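Local coordinates for protein putative transcriptional regulator (TetR/AcrR family) (Acinetobacter sp., PDB 3KNW) that probably binds DNA through a helix-turn-helix domain and regulates transcription, as other TetR/AcrR family members do, at residues S12-G23 against Y54-L65; L91-V99 against I169-A177. All coordinates share one frame; numbering follows the deposited sequence.

In the fold
Contact 1 lies in the probable DNA-binding head of this regulator, contact 2 in its helical body. Contact 1 ties the first helix, 13-30, to the end of the predicted helix-turn-helix motif and to helix 58-81; it is partly buried, and its core of aromatic and aliphatic side chains gives way to a salt-bridge network at the border. Contact 2 is a buried packing of helices 87-100 and 162-183 in the C-terminal domain, built from aromatic and aliphatic side chains. They share no helix, their centres lie about 29 Å apart on opposite sides of the chain's centre, and helix 58-81, which continues from contact 1, precedes helix 87-100 in the chain.

Contact 1 of 2, residues S12-G23 against Y54-L65; sequences SEAKRQHILDSG and YFESKEAFGCEL
Y54 lies across the first turns of helix 13-23, its ring meeting the methylenes of R16 and K15: R16 CB comes within 3.5 Å of Y54 CD2, while K15 CD passes close to the hydroxyl end. Y54 OH also gives a weak hydrogen bond to S12 O (3.3 Å), an oxygen already used by the first helical turn through R16 N. Next along the helix, F55, F61 and L65 receive I19 and L20. I19 CG2 lies 3.8 Å from both F55 CE2 and F61 CE1, bridging the two rings, and F61 CD1 itself stands over the centre of the F55 face. L20, with CG anti to its carbonyl carbon (chi1 -72°), sends CD2 to the backbone of L65 and to L65 CD1 (3.8 Å). G23 CA meets the F61 ring at its edge, 3.9 Å from CZ.

The polar border is carried by R16. Its chain runs extended from CG to NE; F55 CE1 lies over one face of the guanidinium and E64 OE2 at its edge. The salt bridge from R16 NH1 to E64 OE2 is long (3.4 Å) and weakly hydrogen-bonded, the two planes 53° apart; E13 OE2 makes a longer ion pair with R16 NH2. Farther out, K15 NZ bonds S50 OG, and S57 caps helix 58-65 by accepting from A60 N.

The two helical segments cross at 90°. Around them, F51 of helix 48-54 meets the rings of F55 and F61, I40 of helix 37-44 touches F61, and C63 packs on helix 126-153, linking this probable DNA-binding head to the body.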
loop_
_atom_site.group_PDB
_atom_site.type_symbol
_atom_site.label_atom_id
_atom_site.label_comp_id
_atom_site.label_asym_id
_atom_site.label_seq_id
_atom_site.Cartn_x
_atom_site.Cartn_y
_atom_site.Cartn_z
ATOM N N SER A 12 -21.900 -15.481 -24.461
ATOM C CA SER A 12 -22.376 -14.077 -24.596
ATOM C C SER A 12 -22.119 -13.401 -23.241
ATOM O O SER A 12 -21.138 -12.633 -23.113
ATOM C CB SER A 12 -23.843 -13.985 -25.052
ATOM O OG SER A 12 -24.161 -12.673 -25.489
ATOM N N GLU A 13 -22.930 -13.707 -22.220
ATOM C CA GLU A 13 -22.611 -13.210 -20.891
ATOM C C GLU A 13 -21.313 -13.865 -20.370
ATOM O O GLU A 13 -20.482 -13.223 -19.712
ATOM C CB GLU A 13 -23.782 -13.364 -19.906
ATOM C CG GLU A 13 -23.515 -12.688 -18.515
ATOM C CD GLU A 13 -23.099 -11.185 -18.597
ATOM O OE1 GLU A 13 -23.675 -10.427 -19.420
ATOM O OE2 GLU A 13 -22.202 -10.766 -17.811
ATOM N N ALA A 14 -21.123 -15.128 -20.704
ATOM C CA ALA A 14 -19.918 -15.835 -20.312
ATOM C C ALA A 14 -18.723 -15.294 -21.086
ATOM O O ALA A 14 -17.620 -15.225 -20.559
ATOM C CB ALA A 14 -20.090 -17.378 -20.492
ATOM N N LYS A 15 -18.939 -14.870 -22.323
ATOM C CA LYS A 15 -17.882 -14.196 -23.096
ATOM C C LYS A 15 -17.516 -12.853 -22.442
ATOM O O LYS A 15 -16.356 -12.580 -22.145
ATOM C CB LYS A 15 -18.314 -13.982 -24.541
ATOM C CG LYS A 15 -17.177 -13.557 -25.443
ATOM C CD LYS A 15 -17.701 -12.981 -26.755
ATOM C CE LYS A 15 -16.724 -13.150 -27.920
ATOM N NZ LYS A 15 -17.434 -12.898 -29.230
ATOM N N ARG A 16 -18.524 -12.030 -22.210
ATOM C CA ARG A 16 -18.312 -10.801 -21.497
ATOM C C ARG A 16 -17.452 -11.063 -20.247
ATOM O O ARG A 16 -16.496 -10.323 -19.999
ATOM C CB ARG A 16 -19.644 -10.197 -21.104
ATOM C CG ARG A 16 -19.562 -8.799 -20.585
ATOM C CD ARG A 16 -20.966 -8.268 -20.286
ATOM N NE ARG A 16 -20.922 -6.929 -19.708
ATOM C CZ ARG A 16 -20.702 -6.655 -18.414
ATOM N NH1 ARG A 16 -20.674 -5.391 -18.001
ATOM N NH2 ARG A 16 -20.513 -7.633 -17.532
ATOM N N GLN A 17 -17.778 -12.128 -19.494
ATOM C CA GLN A 17 -17.064 -12.464 -18.243
ATOM C C GLN A 17 -15.658 -12.889 -18.519
ATOM O O GLN A 17 -14.735 -12.558 -17.763
ATOM C CB GLN A 17 -17.718 -13.626 -17.479
ATOM C CG GLN A 17 -19.179 -13.421 -17.009
ATOM C CD GLN A 17 -19.373 -12.179 -16.165
ATOM O OE1 GLN A 17 -18.433 -11.701 -15.504
ATOM N NE2 GLN A 17 -20.591 -11.632 -16.200
ATOM N N HIS A 18 -15.489 -13.655 -19.592
ATOM C CA HIS A 18 -14.142 -14.053 -19.991
ATOM C C HIS A 18 -13.267 -12.838 -20.227
ATOM O O HIS A 18 -12.138 -12.782 -19.747
ATOM C CB HIS A 18 -14.127 -14.914 -21.250
ATOM C CG HIS A 18 -12.743 -15.290 -21.674
ATOM N ND1 HIS A 18 -12.026 -16.288 -21.051
ATOM C CD2 HIS A 18 -11.920 -14.758 -22.610
ATOM C CE1 HIS A 18 -10.829 -16.371 -21.605
ATOM N NE2 HIS A 18 -10.737 -15.450 -22.550
ATOM N N ILE A 19 -13.803 -11.877 -20.967
ATOM C CA ILE A 19 -13.053 -10.674 -21.294
ATOM C C ILE A 19 -12.655 -9.919 -20.026
ATOM O O ILE A 19 -11.507 -9.535 -19.875
ATOM C CB ILE A 19 -13.822 -9.773 -22.253
ATOM C CG1 ILE A 19 -14.080 -10.501 -23.591
ATOM C CG2 ILE A 19 -13.042 -8.507 -22.546
ATOM C CD1 ILE A 19 -15.064 -9.844 -24.409
ATOM N N LEU A 20 -13.592 -9.710 -19.123
ATOM C CA LEU A 20 -13.301 -9.037 -17.862
ATOM C C LEU A 20 -12.233 -9.794 -17.107
ATOM O O LEU A 20 -11.282 -9.191 -16.629
ATOM C CB LEU A 20 -14.552 -8.901 -17.006
ATOM C CG LEU A 20 -15.476 -7.854 -17.602
ATOM C CD1 LEU A 20 -16.885 -8.138 -17.161
ATOM C CD2 LEU A 20 -15.059 -6.430 -17.217
ATOM N N ASP A 21 -12.367 -11.120 -17.016
ATOM C CA ASP A 21 -11.384 -11.929 -16.305
ATOM C C ASP A 21 -9.999 -11.921 -16.966
ATOM O O ASP A 21 -8.991 -11.805 -16.259
ATOM C CB ASP A 21 -11.927 -13.341 -16.058
ATOM C CG ASP A 21 -13.151 -13.333 -15.096
ATOM O OD1 ASP A 21 -13.254 -12.372 -14.254
ATOM O OD2 ASP A 21 -14.003 -14.268 -15.185
ATOM N N SER A 22 -9.939 -12.009 -18.290
ATOM C CA SER A 22 -8.705 -11.690 -19.020
ATOM C C SER A 22 -8.139 -10.331 -18.588
ATOM O O SER A 22 -6.980 -10.244 -18.165
ATOM C CB SER A 22 -8.942 -11.633 -20.526
ATOM O OG SER A 22 -9.278 -12.903 -21.034
ATOM N N GLY A 23 -8.951 -9.278 -18.693
ATOM C CA GLY A 23 -8.505 -7.948 -18.339
ATOM C C GLY A 23 -7.973 -7.863 -16.898
ATOM O O GLY A 23 -6.927 -7.262 -16.645
ATOM N N TYR A 54 -19.180 -5.465 -26.691
ATOM C CA TYR A 54 -19.367 -5.551 -25.241
ATOM C C TYR A 54 -19.058 -4.261 -24.501
ATOM O O TYR A 54 -19.780 -3.877 -23.587
ATOM C CB TYR A 54 -18.490 -6.681 -24.684
ATOM C CG TYR A 54 -19.018 -8.032 -25.099
ATOM C CD1 TYR A 54 -18.683 -8.593 -26.342
ATOM C CD2 TYR A 54 -19.915 -8.721 -24.290
ATOM C CE1 TYR A 54 -19.215 -9.818 -26.745
ATOM C CE2 TYR A 54 -20.440 -9.937 -24.680
ATOM C CZ TYR A 54 -20.091 -10.491 -25.906
ATOM O OH TYR A 54 -20.624 -11.720 -26.271
ATOM N N PHE A 55 -17.974 -3.602 -24.880
ATOM C CA PHE A 55 -17.552 -2.388 -24.188
ATOM C C PHE A 55 -17.242 -1.296 -25.163
ATOM O O PHE A 55 -16.500 -1.511 -26.105
ATOM C CB PHE A 55 -16.307 -2.673 -23.401
ATOM C CG PHE A 55 -16.429 -3.843 -22.539
ATOM C CD1 PHE A 55 -17.132 -3.763 -21.378
ATOM C CD2 PHE A 55 -15.841 -5.026 -22.891
ATOM C CE1 PHE A 55 -17.248 -4.843 -20.548
ATOM C CE2 PHE A 55 -15.975 -6.130 -22.106
ATOM C CZ PHE A 55 -16.683 -6.037 -20.914
ATOM N N GLU A 56 -17.747 -0.100 -24.927
ATOM C CA GLU A 56 -17.514 0.967 -25.907
ATOM C C GLU A 56 -16.099 1.594 -25.896
ATOM O O GLU A 56 -15.691 2.222 -26.860
ATOM C CB GLU A 56 -18.624 2.029 -25.806
ATOM C CG GLU A 56 -18.691 2.818 -24.490
ATOM C CD GLU A 56 -19.789 3.892 -24.531
ATOM O OE1 GLU A 56 -20.949 3.526 -24.866
ATOM O OE2 GLU A 56 -19.497 5.089 -24.249
ATOM N N SER A 57 -15.336 1.420 -24.829
ATOM C CA SER A 57 -13.988 2.034 -24.748
ATOM C C SER A 57 -13.170 1.376 -23.667
ATOM O O SER A 57 -13.734 0.704 -22.820
ATOM C CB SER A 57 -14.100 3.504 -24.403
ATOM O OG SER A 57 -14.671 3.617 -23.124
ATOM N N LYS A 58 -11.860 1.568 -23.706
ATOM C CA LYS A 58 -10.998 1.083 -22.667
ATOM C C LYS A 58 -11.538 1.542 -21.294
ATOM O O LYS A 58 -11.522 0.793 -20.346
ATOM C CB LYS A 58 -9.542 1.582 -22.860
ATOM C CG LYS A 58 -8.478 0.889 -21.920
ATOM C CD LYS A 58 -7.157 1.665 -21.827
ATOM C CE LYS A 58 -6.363 1.276 -20.559
ATOM N NZ LYS A 58 -5.273 2.246 -20.222
ATOM N N GLU A 59 -12.078 2.747 -21.244
ATOM C CA GLU A 59 -12.580 3.321 -20.017
ATOM C C GLU A 59 -13.882 2.660 -19.542
ATOM O O GLU A 59 -13.967 2.303 -18.354
ATOM C CB GLU A 59 -12.694 4.844 -20.147
ATOM C CG GLU A 59 -13.056 5.588 -18.876
ATOM C CD GLU A 59 -11.982 5.531 -17.749
ATOM O OE1 GLU A 59 -10.750 5.743 -18.029
ATOM O OE2 GLU A 59 -12.413 5.298 -16.594
ATOM N N ALA A 60 -14.866 2.462 -20.420
ATOM C CA ALA A 60 -16.081 1.697 -20.041
ATOM C C ALA A 60 -15.722 0.343 -19.421
ATOM O O ALA A 60 -16.302 -0.097 -18.427
ATOM C CB ALA A 60 -17.017 1.491 -21.244
ATOM N N PHE A 61 -14.741 -0.295 -20.025
ATOM C CA PHE A 61 -14.331 -1.624 -19.682
ATOM C C PHE A 61 -13.668 -1.628 -18.305
ATOM O O PHE A 61 -13.917 -2.513 -17.486
ATOM C CB PHE A 61 -13.367 -2.087 -20.755
ATOM C CG PHE A 61 -12.592 -3.304 -20.398
ATOM C CD1 PHE A 61 -13.216 -4.532 -20.313
ATOM C CD2 PHE A 61 -11.231 -3.238 -20.200
ATOM C CE1 PHE A 61 -12.502 -5.663 -20.038
ATOM C CE2 PHE A 61 -10.519 -4.366 -19.897
ATOM C CZ PHE A 61 -11.146 -5.567 -19.820
ATOM N N GLY A 62 -12.805 -0.643 -18.076
ATOM C CA GLY A 62 -12.188 -0.425 -16.757
ATOM C C GLY A 62 -13.265 -0.239 -15.694
ATOM O O GLY A 62 -13.227 -0.889 -14.672
ATOM N N CYS A 63 -14.258 0.610 -15.957
ATOM C CA CYS A 63 -15.341 0.743 -15.014
ATOM C C CYS A 63 -16.031 -0.611 -14.796
ATOM O O CYS A 63 -16.385 -0.956 -13.653
ATOM C CB CYS A 63 -16.358 1.812 -15.428
ATOM S SG CYS A 63 -15.729 3.487 -15.420
ATOM N N GLU A 64 -16.236 -1.395 -15.849
ATOM C CA GLU A 64 -16.988 -2.635 -15.621
ATOM C C GLU A 64 -16.154 -3.668 -14.889
ATOM O O GLU A 64 -16.663 -4.439 -14.076
ATOM C CB GLU A 64 -17.633 -3.176 -16.895
ATOM C CG GLU A 64 -18.848 -2.334 -17.327
ATOM C CD GLU A 64 -19.925 -2.150 -16.206
ATOM O OE1 GLU A 64 -20.493 -1.014 -16.040
ATOM O OE2 GLU A 64 -20.200 -3.146 -15.487
ATOM N N LEU A 65 -14.870 -3.652 -15.173
ATOM C CA LEU A 65 -13.900 -4.495 -14.502
ATOM C C LEU A 65 -13.925 -4.260 -12.999
ATOM O O LEU A 65 -13.960 -5.208 -12.225
ATOM C CB LEU A 65 -12.521 -4.145 -15.045
ATOM C CG LEU A 65 -11.355 -5.065 -14.816
ATOM C CD1 LEU A 65 -11.707 -6.424 -15.362
ATOM C CD2 LEU A 65 -10.128 -4.477 -15.516
#

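Contact 2 of 2, residues L91-V99 against I169-A177; sequences LMNYLQCWV and IYQMYLGAA
W98 reaches across from helix 91-99 as a knob, its indole set among Y170, Y173, L174 and A177. Y173 CB sits over one face of the six-membered ring, 4.1 Å from its centroid and almost on the normal. The Y173 ring then turns its edge to the face of the indole's five-membered ring, an edge-to-face pair with planes at 63°. The rim of the indole is met by aliphatic groups: W98 CZ3 approaches A177 CB at 3.6 Å, and W98 CH2 approaches L174 CD2 at 3.7 Å. Y170 comes to the same rim, crossing the indole at about a right angle.

One turn earlier, L95 lays CD2 over the centre of the Y173 ring, 4.2 Å from the centroid, a CH-pi contact. V99 CG2 lies at the edge of that ring. L95 CD1 also touches I169 CG2.

W98 NE1 donates to Y94 OH (2.9 Å), a bent bond (137°) with the hydroxyl tilted out of the indole plane, which would still favour this rotation of the ring. The polar ends of the tyrosines reach partners on other helices: Y94 OH pairs with Y73 OH of helix 58-81, Y173 OH with T196 OG1 of helix 187-200.

With segment axes 16° from parallel and 11.6 Å apart, a single knob, W98, fills a hole of helix 162-183 between two nearly parallel helices of the all-helical C-terminal domain of a TetR-like fold, where helix 162-183 also packs against the second subunit.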
loop_
_atom_site.group_PDB
_atom_site.type_symbol
_atom_site.label_atom_id
_atom_site.label_comp_id
_atom_site.label_asym_id
_atom_site.label_seq_id
_atom_site.Cartn_x
_atom_site.Cartn_y
_atom_site.Cartn_z
ATOM N N LEU A 91 -14.345 -12.846 11.229
ATOM C CA LEU A 91 -13.422 -11.771 10.908
ATOM C C LEU A 91 -12.007 -12.340 10.786
ATOM O O LEU A 91 -11.226 -11.905 9.950
ATOM C CB LEU A 91 -13.470 -10.681 11.994
ATOM C CG LEU A 91 -12.531 -9.495 11.753
ATOM C CD1 LEU A 91 -12.625 -8.997 10.371
ATOM C CD2 LEU A 91 -12.840 -8.405 12.666
HETATM N N MSE A 92 -11.688 -13.334 11.595
HETATM C CA MSE A 92 -10.356 -13.973 11.506
HETATM C C MSE A 92 -10.314 -14.833 10.277
HETATM O O MSE A 92 -9.321 -14.918 9.615
HETATM C CB MSE A 92 -10.026 -14.783 12.753
HETATM C CG MSE A 92 -9.769 -13.940 13.995
HETATM SE SE MSE A 92 -8.437 -12.562 13.787
HETATM C CE MSE A 92 -6.946 -13.652 13.121
ATOM N N ASN A 93 -11.430 -15.410 9.923
ATOM C CA ASN A 93 -11.534 -16.124 8.668
ATOM C C ASN A 93 -11.177 -15.313 7.424
ATOM O O ASN A 93 -10.272 -15.671 6.677
ATOM C CB ASN A 93 -12.973 -16.549 8.511
ATOM C CG ASN A 93 -13.130 -17.949 8.510
ATOM O OD1 ASN A 93 -13.460 -18.557 9.543
ATOM N ND2 ASN A 93 -12.936 -18.535 7.333
ATOM N N TYR A 94 -11.957 -14.259 7.200
ATOM C CA TYR A 94 -11.707 -13.278 6.151
ATOM C C TYR A 94 -10.245 -12.853 6.066
ATOM O O TYR A 94 -9.638 -12.918 5.015
ATOM C CB TYR A 94 -12.531 -12.017 6.394
ATOM C CG TYR A 94 -12.139 -10.861 5.522
ATOM C CD1 TYR A 94 -12.383 -10.881 4.166
ATOM C CD2 TYR A 94 -11.504 -9.738 6.059
ATOM C CE1 TYR A 94 -12.018 -9.822 3.371
ATOM C CE2 TYR A 94 -11.133 -8.675 5.265
ATOM C CZ TYR A 94 -11.405 -8.725 3.909
ATOM O OH TYR A 94 -11.043 -7.667 3.099
ATOM N N LEU A 95 -9.706 -12.420 7.176
ATOM C CA LEU A 95 -8.349 -11.956 7.217
ATOM C C LEU A 95 -7.371 -13.066 6.855
ATOM O O LEU A 95 -6.325 -12.833 6.199
ATOM C CB LEU A 95 -8.023 -11.438 8.646
ATOM C CG LEU A 95 -8.859 -10.244 9.109
ATOM C CD1 LEU A 95 -8.434 -9.758 10.564
ATOM C CD2 LEU A 95 -8.829 -9.086 8.094
ATOM N N GLN A 96 -7.684 -14.274 7.334
ATOM C CA GLN A 96 -6.808 -15.397 7.121
ATOM C C GLN A 96 -6.755 -15.710 5.634
ATOM O O GLN A 96 -5.694 -16.098 5.132
ATOM C CB GLN A 96 -7.179 -16.624 8.009
ATOM C CG GLN A 96 -6.026 -16.967 8.997
ATOM C CD GLN A 96 -6.447 -17.467 10.402
ATOM O OE1 GLN A 96 -7.636 -17.501 10.760
ATOM N NE2 GLN A 96 -5.444 -17.875 11.196
ATOM N N CYS A 97 -7.897 -15.496 4.962
ATOM C CA CYS A 97 -8.030 -15.552 3.518
ATOM C C CYS A 97 -7.208 -14.456 2.813
ATOM O O CYS A 97 -6.596 -14.734 1.769
ATOM C CB CYS A 97 -9.526 -15.469 3.092
ATOM S SG CYS A 97 -10.250 -17.046 2.749
ATOM N N TRP A 98 -7.240 -13.230 3.317
ATOM C CA TRP A 98 -6.335 -12.189 2.849
ATOM C C TRP A 98 -4.948 -12.784 2.716
ATOM O O TRP A 98 -4.349 -12.709 1.674
ATOM C CB TRP A 98 -6.238 -11.067 3.880
ATOM C CG TRP A 98 -6.779 -9.750 3.567
ATOM C CD1 TRP A 98 -8.028 -9.299 3.831
ATOM C CD2 TRP A 98 -6.054 -8.638 3.054
ATOM N NE1 TRP A 98 -8.152 -7.979 3.460
ATOM C CE2 TRP A 98 -6.950 -7.549 2.982
ATOM C CE3 TRP A 98 -4.750 -8.465 2.619
ATOM C CZ2 TRP A 98 -6.579 -6.316 2.494
ATOM C CZ3 TRP A 98 -4.388 -7.259 2.149
ATOM C CH2 TRP A 98 -5.299 -6.190 2.078
ATOM N N VAL A 99 -4.467 -13.381 3.803
ATOM C CA VAL A 99 -3.131 -13.933 3.910
ATOM C C VAL A 99 -2.824 -15.114 2.959
ATOM O O VAL A 99 -1.672 -15.280 2.612
ATOM C CB VAL A 99 -2.841 -14.316 5.416
ATOM C CG1 VAL A 99 -1.439 -14.899 5.629
ATOM C CG2 VAL A 99 -3.008 -13.091 6.307
ATOM N N ILE A 169 -7.495 -2.136 11.532
ATOM C CA ILE A 169 -7.245 -3.462 11.000
ATOM C C ILE A 169 -7.039 -3.397 9.475
ATOM O O ILE A 169 -6.003 -3.899 8.936
ATOM C CB ILE A 169 -8.362 -4.419 11.359
ATOM C CG1 ILE A 169 -8.325 -4.730 12.829
ATOM C CG2 ILE A 169 -8.256 -5.698 10.579
ATOM C CD1 ILE A 169 -9.554 -5.487 13.272
ATOM N N TYR A 170 -7.947 -2.716 8.784
ATOM C CA TYR A 170 -7.814 -2.682 7.344
ATOM C C TYR A 170 -6.531 -1.937 6.873
ATOM O O TYR A 170 -5.881 -2.349 5.926
ATOM C CB TYR A 170 -9.069 -2.139 6.687
ATOM C CG TYR A 170 -9.055 -2.283 5.196
ATOM C CD1 TYR A 170 -9.457 -3.450 4.584
ATOM C CD2 TYR A 170 -8.675 -1.245 4.389
ATOM C CE1 TYR A 170 -9.480 -3.574 3.183
ATOM C CE2 TYR A 170 -8.695 -1.373 2.989
ATOM C CZ TYR A 170 -9.127 -2.526 2.408
ATOM O OH TYR A 170 -9.127 -2.643 1.037
ATOM N N GLN A 171 -6.149 -0.889 7.570
ATOM C CA GLN A 171 -4.956 -0.164 7.207
ATOM C C GLN A 171 -3.729 -1.011 7.418
ATOM O O GLN A 171 -2.895 -1.037 6.560
ATOM C CB GLN A 171 -4.832 1.098 8.022
ATOM C CG GLN A 171 -5.716 2.202 7.496
ATOM C CD GLN A 171 -5.786 3.397 8.396
ATOM O OE1 GLN A 171 -6.629 4.244 8.234
ATOM N NE2 GLN A 171 -4.908 3.466 9.337
HETATM N N MSE A 172 -3.632 -1.711 8.541
HETATM C CA MSE A 172 -2.500 -2.588 8.855
HETATM C C MSE A 172 -2.384 -3.708 7.907
HETATM O O MSE A 172 -1.272 -4.035 7.494
HETATM C CB MSE A 172 -2.597 -3.130 10.266
HETATM C CG MSE A 172 -1.538 -4.201 10.655
HETATM SE SE MSE A 172 -1.898 -4.715 12.497
HETATM C CE MSE A 172 -3.329 -5.914 12.227
ATOM N N TYR A 173 -3.504 -4.277 7.445
ATOM C CA TYR A 173 -3.372 -5.344 6.438
ATOM C C TYR A 173 -2.911 -4.858 5.099
ATOM O O TYR A 173 -2.064 -5.490 4.487
ATOM C CB TYR A 173 -4.638 -6.182 6.309
ATOM C CG TYR A 173 -4.688 -7.225 7.394
ATOM C CD1 TYR A 173 -4.933 -6.879 8.733
ATOM C CD2 TYR A 173 -4.457 -8.557 7.119
ATOM C CE1 TYR A 173 -5.017 -7.828 9.733
ATOM C CE2 TYR A 173 -4.534 -9.518 8.156
ATOM C CZ TYR A 173 -4.785 -9.133 9.442
ATOM O OH TYR A 173 -4.824 -10.097 10.442
ATOM N N LEU A 174 -3.397 -3.716 4.615
ATOM C CA LEU A 174 -2.880 -3.160 3.362
ATOM C C LEU A 174 -1.383 -2.867 3.440
ATOM O O LEU A 174 -0.639 -3.122 2.509
ATOM C CB LEU A 174 -3.566 -1.884 3.048
ATOM C CG LEU A 174 -5.007 -1.979 2.568
ATOM C CD1 LEU A 174 -5.581 -0.575 2.544
ATOM C CD2 LEU A 174 -5.100 -2.616 1.239
ATOM N N GLY A 175 -0.917 -2.387 4.576
ATOM C CA GLY A 175 0.484 -2.063 4.666
ATOM C C GLY A 175 1.381 -3.305 4.786
ATOM O O GLY A 175 2.494 -3.312 4.221
ATOM N N ALA A 176 0.930 -4.289 5.584
ATOM C CA ALA A 176 1.475 -5.621 5.574
ATOM C C ALA A 176 1.447 -6.268 4.120
ATOM O O ALA A 176 2.414 -6.880 3.694
ATOM C CB ALA A 176 0.690 -6.526 6.588
ATOM N N ALA A 177 0.361 -6.143 3.372
ATOM C CA ALA A 177 0.340 -6.696 1.942
ATOM C C ALA A 177 1.397 -5.992 1.081
ATOM O O ALA A 177 2.131 -6.632 0.372
ATOM C CB ALA A 177 -0.990 -6.554 1.302
#